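Local coordinates for core protein VP7 (Bluetongue virus, PDB 1BVP) that forms trimers that assemble as 260 capsomers on an inner scaffold of VP3, building part of the viral capsid, at residues A[1-13]-A[95-109]. Residues are numbered along the deposited sequence; the frame is centred on the assembly and turned at random.
Sequences MDTIAARALTVMR and ATPEIPFTTEAANEI
Arg-7 runs from helix 2-13, extended from CG to NE, along the loop 95-102. From CB the chain turns beside the backbone N (chi1 -69°), and CG meets the edge of the Phe-101 ring, 4.2 Å from its CD2. CD then lies 4.1 Å from Ile-99 CB, and NE donates to Ile-99 O at 2.9 Å; an N-H...O angle of 146° makes this bond bent. Over the guanidinium centre sits Thr-96 O, 3.6 Å above the plane, while NH2 comes up to Pro-97 CA and NH1 bonds to Leu-94 O; hydrogen bonds to Ile-99 O and Leu-94 O thus restrain the rotation of the group.

Thr-10 OG1 has a double role: it donates to Ala-6 O, which Thr-10 N reaches from the opposite face, and accepts from Thr-102 N at 3.1 Å. Thr-102 in turn N-caps helix 103-109, its OG1 accepting from Ala-105 N.

Ile-109 is a knob in the hole formed by Asp-2, Ala-5, Ala-6 and Leu-9, its CD1 3.8 Å from Ala-5 CB. The axes of segments 2-13 and 103-109 approach to 8.6 Å, their directions 136° apart. This pair belongs to the helical part of VP7, where helix 2-15 also packs against helices 27-44, 55-73 and 304-323, and Asn-107 ND2 bonds Arg-13 O of a neighbouring subunit.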
# COMPACT_ATOMS: atom_id res chain seq x y z
N MET A 1 1.16 -2.27 30.80
CA MET A 1 2.20 -2.37 29.68
C MET A 1 1.77 -1.74 28.30
O MET A 1 2.59 -1.16 27.54
CB MET A 1 2.65 -3.83 29.50
CG MET A 1 4.02 -4.00 28.80
SD MET A 1 5.51 -3.14 29.56
CE MET A 1 5.88 -4.19 31.03
N ASP A 2 0.50 -1.90 27.95
CA ASP A 2 0.03 -1.27 26.75
C ASP A 2 -0.05 0.23 27.06
O ASP A 2 0.30 1.08 26.23
CB ASP A 2 -1.31 -1.85 26.34
CG ASP A 2 -1.18 -3.00 25.31
OD1 ASP A 2 -0.05 -3.33 24.85
OD2 ASP A 2 -2.23 -3.57 24.94
N THR A 3 -0.44 0.54 28.30
CA THR A 3 -0.54 1.92 28.79
C THR A 3 0.84 2.57 28.81
O THR A 3 0.99 3.75 28.48
CB THR A 3 -1.11 1.95 30.19
OG1 THR A 3 -0.71 0.76 30.86
CG2 THR A 3 -2.63 1.99 30.14
N ILE A 4 1.85 1.79 29.19
CA ILE A 4 3.21 2.31 29.18
C ILE A 4 3.56 2.77 27.76
O ILE A 4 4.04 3.90 27.57
CB ILE A 4 4.19 1.22 29.64
CG1 ILE A 4 3.80 0.81 31.05
CG2 ILE A 4 5.65 1.68 29.53
CD1 ILE A 4 4.90 0.20 31.79
N ALA A 5 3.26 1.94 26.77
CA ALA A 5 3.59 2.32 25.40
C ALA A 5 2.78 3.53 24.95
O ALA A 5 3.34 4.45 24.33
CB ALA A 5 3.39 1.15 24.47
N ALA A 6 1.49 3.54 25.28
CA ALA A 6 0.58 4.65 24.96
C ALA A 6 1.13 5.99 25.55
O ALA A 6 1.11 7.05 24.88
CB ALA A 6 -0.82 4.35 25.46
N ARG A 7 1.70 5.92 26.76
CA ARG A 7 2.30 7.11 27.37
C ARG A 7 3.56 7.58 26.67
O ARG A 7 3.69 8.79 26.38
CB ARG A 7 2.57 6.91 28.85
CG ARG A 7 1.29 6.83 29.61
CD ARG A 7 1.53 6.58 31.07
NE ARG A 7 0.26 6.39 31.76
CZ ARG A 7 -0.06 5.30 32.43
NH1 ARG A 7 0.80 4.30 32.51
NH2 ARG A 7 -1.26 5.17 32.99
N ALA A 8 4.48 6.66 26.39
CA ALA A 8 5.73 7.04 25.71
C ALA A 8 5.41 7.71 24.37
O ALA A 8 5.95 8.78 24.04
CB ALA A 8 6.57 5.85 25.50
N LEU A 9 4.48 7.11 23.64
CA LEU A 9 4.03 7.61 22.35
C LEU A 9 3.44 9.01 22.46
O LEU A 9 3.73 9.91 21.63
CB LEU A 9 2.97 6.66 21.84
CG LEU A 9 2.73 6.44 20.36
CD1 LEU A 9 4.05 6.04 19.70
CD2 LEU A 9 1.72 5.32 20.24
N THR A 10 2.56 9.19 23.46
CA THR A 10 1.92 10.47 23.74
C THR A 10 2.95 11.56 24.01
O THR A 10 2.89 12.64 23.42
CB THR A 10 1.04 10.38 24.95
OG1 THR A 10 -0.05 9.51 24.68
CG2 THR A 10 0.49 11.76 25.27
N VAL A 11 3.90 11.26 24.89
CA VAL A 11 4.95 12.22 25.23
C VAL A 11 5.83 12.59 24.06
O VAL A 11 6.18 13.77 23.88
CB VAL A 11 5.82 11.71 26.35
CG1 VAL A 11 6.92 12.67 26.61
CG2 VAL A 11 4.97 11.45 27.59
N MET A 12 6.24 11.57 23.28
CA MET A 12 7.11 11.83 22.13
C MET A 12 6.40 12.65 21.07
O MET A 12 7.01 13.56 20.52
CB MET A 12 7.63 10.56 21.50
CG MET A 12 8.43 9.68 22.43
SD MET A 12 9.27 8.41 21.42
CE MET A 12 8.05 7.16 21.31
N ARG A 13 5.13 12.36 20.80
CA ARG A 13 4.42 13.15 19.78
C ARG A 13 4.25 14.61 20.24
O ARG A 13 4.26 15.53 19.42
CB ARG A 13 3.09 12.51 19.38
CG ARG A 13 3.18 11.09 18.87
CD ARG A 13 1.82 10.48 18.42
NE ARG A 13 1.47 10.86 17.06
CZ ARG A 13 0.36 11.52 16.70
NH1 ARG A 13 -0.57 11.87 17.60
NH2 ARG A 13 0.18 11.87 15.41
N ALA A 95 4.94 4.15 34.17
CA ALA A 95 3.87 3.38 34.83
C ALA A 95 3.03 4.23 35.79
O ALA A 95 2.18 3.70 36.48
CB ALA A 95 4.46 2.18 35.56
N THR A 96 3.30 5.53 35.86
CA THR A 96 2.59 6.48 36.74
C THR A 96 1.23 6.79 36.13
O THR A 96 1.14 7.50 35.13
CB THR A 96 3.38 7.84 36.84
OG1 THR A 96 4.68 7.63 37.41
CG2 THR A 96 2.62 8.88 37.67
N PRO A 97 0.14 6.37 36.79
CA PRO A 97 -1.21 6.61 36.28
C PRO A 97 -1.63 8.04 36.11
O PRO A 97 -2.65 8.32 35.51
CB PRO A 97 -2.11 5.86 37.28
CG PRO A 97 -1.30 5.85 38.51
CD PRO A 97 0.11 5.60 38.04
N GLU A 98 -0.82 8.96 36.59
CA GLU A 98 -1.19 10.36 36.46
C GLU A 98 -0.78 10.97 35.14
O GLU A 98 -1.26 12.06 34.81
CB GLU A 98 -0.70 11.21 37.64
CG GLU A 98 -1.48 11.01 38.95
CD GLU A 98 -1.07 9.76 39.74
OE1 GLU A 98 0.16 9.48 39.86
OE2 GLU A 98 -1.99 9.08 40.25
N ILE A 99 0.14 10.32 34.41
CA ILE A 99 0.53 10.85 33.09
C ILE A 99 -0.55 10.36 32.13
O ILE A 99 -0.76 9.15 31.97
CB ILE A 99 1.86 10.33 32.59
CG1 ILE A 99 2.96 10.61 33.61
CG2 ILE A 99 2.16 10.98 31.24
CD1 ILE A 99 4.33 10.26 33.11
N PRO A 100 -1.28 11.28 31.51
CA PRO A 100 -2.33 10.85 30.58
C PRO A 100 -1.80 10.49 29.18
O PRO A 100 -0.69 10.87 28.79
CB PRO A 100 -3.27 12.07 30.56
CG PRO A 100 -2.27 13.22 30.62
CD PRO A 100 -1.15 12.76 31.56
N PHE A 101 -2.55 9.65 28.46
CA PHE A 101 -2.19 9.29 27.09
C PHE A 101 -3.36 9.74 26.21
O PHE A 101 -4.49 9.89 26.69
CB PHE A 101 -1.89 7.80 26.94
CG PHE A 101 -2.95 6.89 27.50
CD1 PHE A 101 -4.10 6.61 26.77
CD2 PHE A 101 -2.78 6.30 28.75
CE1 PHE A 101 -5.08 5.74 27.29
CE2 PHE A 101 -3.74 5.43 29.27
CZ PHE A 101 -4.90 5.15 28.54
N THR A 102 -3.08 10.08 24.96
CA THR A 102 -4.13 10.53 24.07
C THR A 102 -4.96 9.39 23.43
O THR A 102 -4.54 8.24 23.37
CB THR A 102 -3.52 11.33 22.93
OG1 THR A 102 -2.56 10.51 22.24
CG2 THR A 102 -2.85 12.57 23.44
N THR A 103 -6.14 9.75 22.95
CA THR A 103 -7.02 8.83 22.25
C THR A 103 -6.26 8.19 21.05
O THR A 103 -6.36 6.98 20.85
CB THR A 103 -8.27 9.60 21.75
OG1 THR A 103 -9.12 9.89 22.87
CG2 THR A 103 -9.05 8.79 20.77
N GLU A 104 -5.49 8.98 20.29
CA GLU A 104 -4.70 8.49 19.16
C GLU A 104 -3.72 7.42 19.62
O GLU A 104 -3.74 6.29 19.13
CB GLU A 104 -3.88 9.59 18.50
CG GLU A 104 -4.68 10.71 17.85
CD GLU A 104 -5.66 11.46 18.81
OE1 GLU A 104 -5.28 11.85 19.96
OE2 GLU A 104 -6.83 11.66 18.39
N ALA A 105 -2.90 7.74 20.61
CA ALA A 105 -1.94 6.76 21.06
C ALA A 105 -2.61 5.48 21.58
O ALA A 105 -2.18 4.37 21.30
CB ALA A 105 -1.04 7.37 22.11
N ALA A 106 -3.70 5.65 22.31
CA ALA A 106 -4.39 4.51 22.90
C ALA A 106 -4.88 3.60 21.80
O ALA A 106 -4.70 2.40 21.85
CB ALA A 106 -5.59 5.01 23.72
N ASN A 107 -5.55 4.19 20.83
CA ASN A 107 -6.09 3.44 19.71
C ASN A 107 -5.03 2.77 18.84
O ASN A 107 -5.21 1.66 18.36
CB ASN A 107 -6.99 4.34 18.88
CG ASN A 107 -8.36 4.51 19.51
OD1 ASN A 107 -9.29 3.77 19.21
ND2 ASN A 107 -8.48 5.45 20.42
N GLU A 108 -3.90 3.43 18.70
CA GLU A 108 -2.81 2.85 17.95
C GLU A 108 -2.24 1.61 18.67
O GLU A 108 -2.04 0.55 18.06
CB GLU A 108 -1.79 3.94 17.73
CG GLU A 108 -0.43 3.44 17.46
CD GLU A 108 0.50 4.55 16.94
OE1 GLU A 108 -0.04 5.71 16.74
OE2 GLU A 108 1.73 4.23 16.72
N ILE A 109 -2.07 1.68 19.98
CA ILE A 109 -1.57 0.53 20.73
C ILE A 109 -2.60 -0.60 20.72
O ILE A 109 -2.25 -1.78 20.68
CB ILE A 109 -1.23 0.88 22.19
CG1 ILE A 109 -0.17 1.98 22.22
CG2 ILE A 109 -0.63 -0.32 22.89
CD1 ILE A 109 1.12 1.65 21.47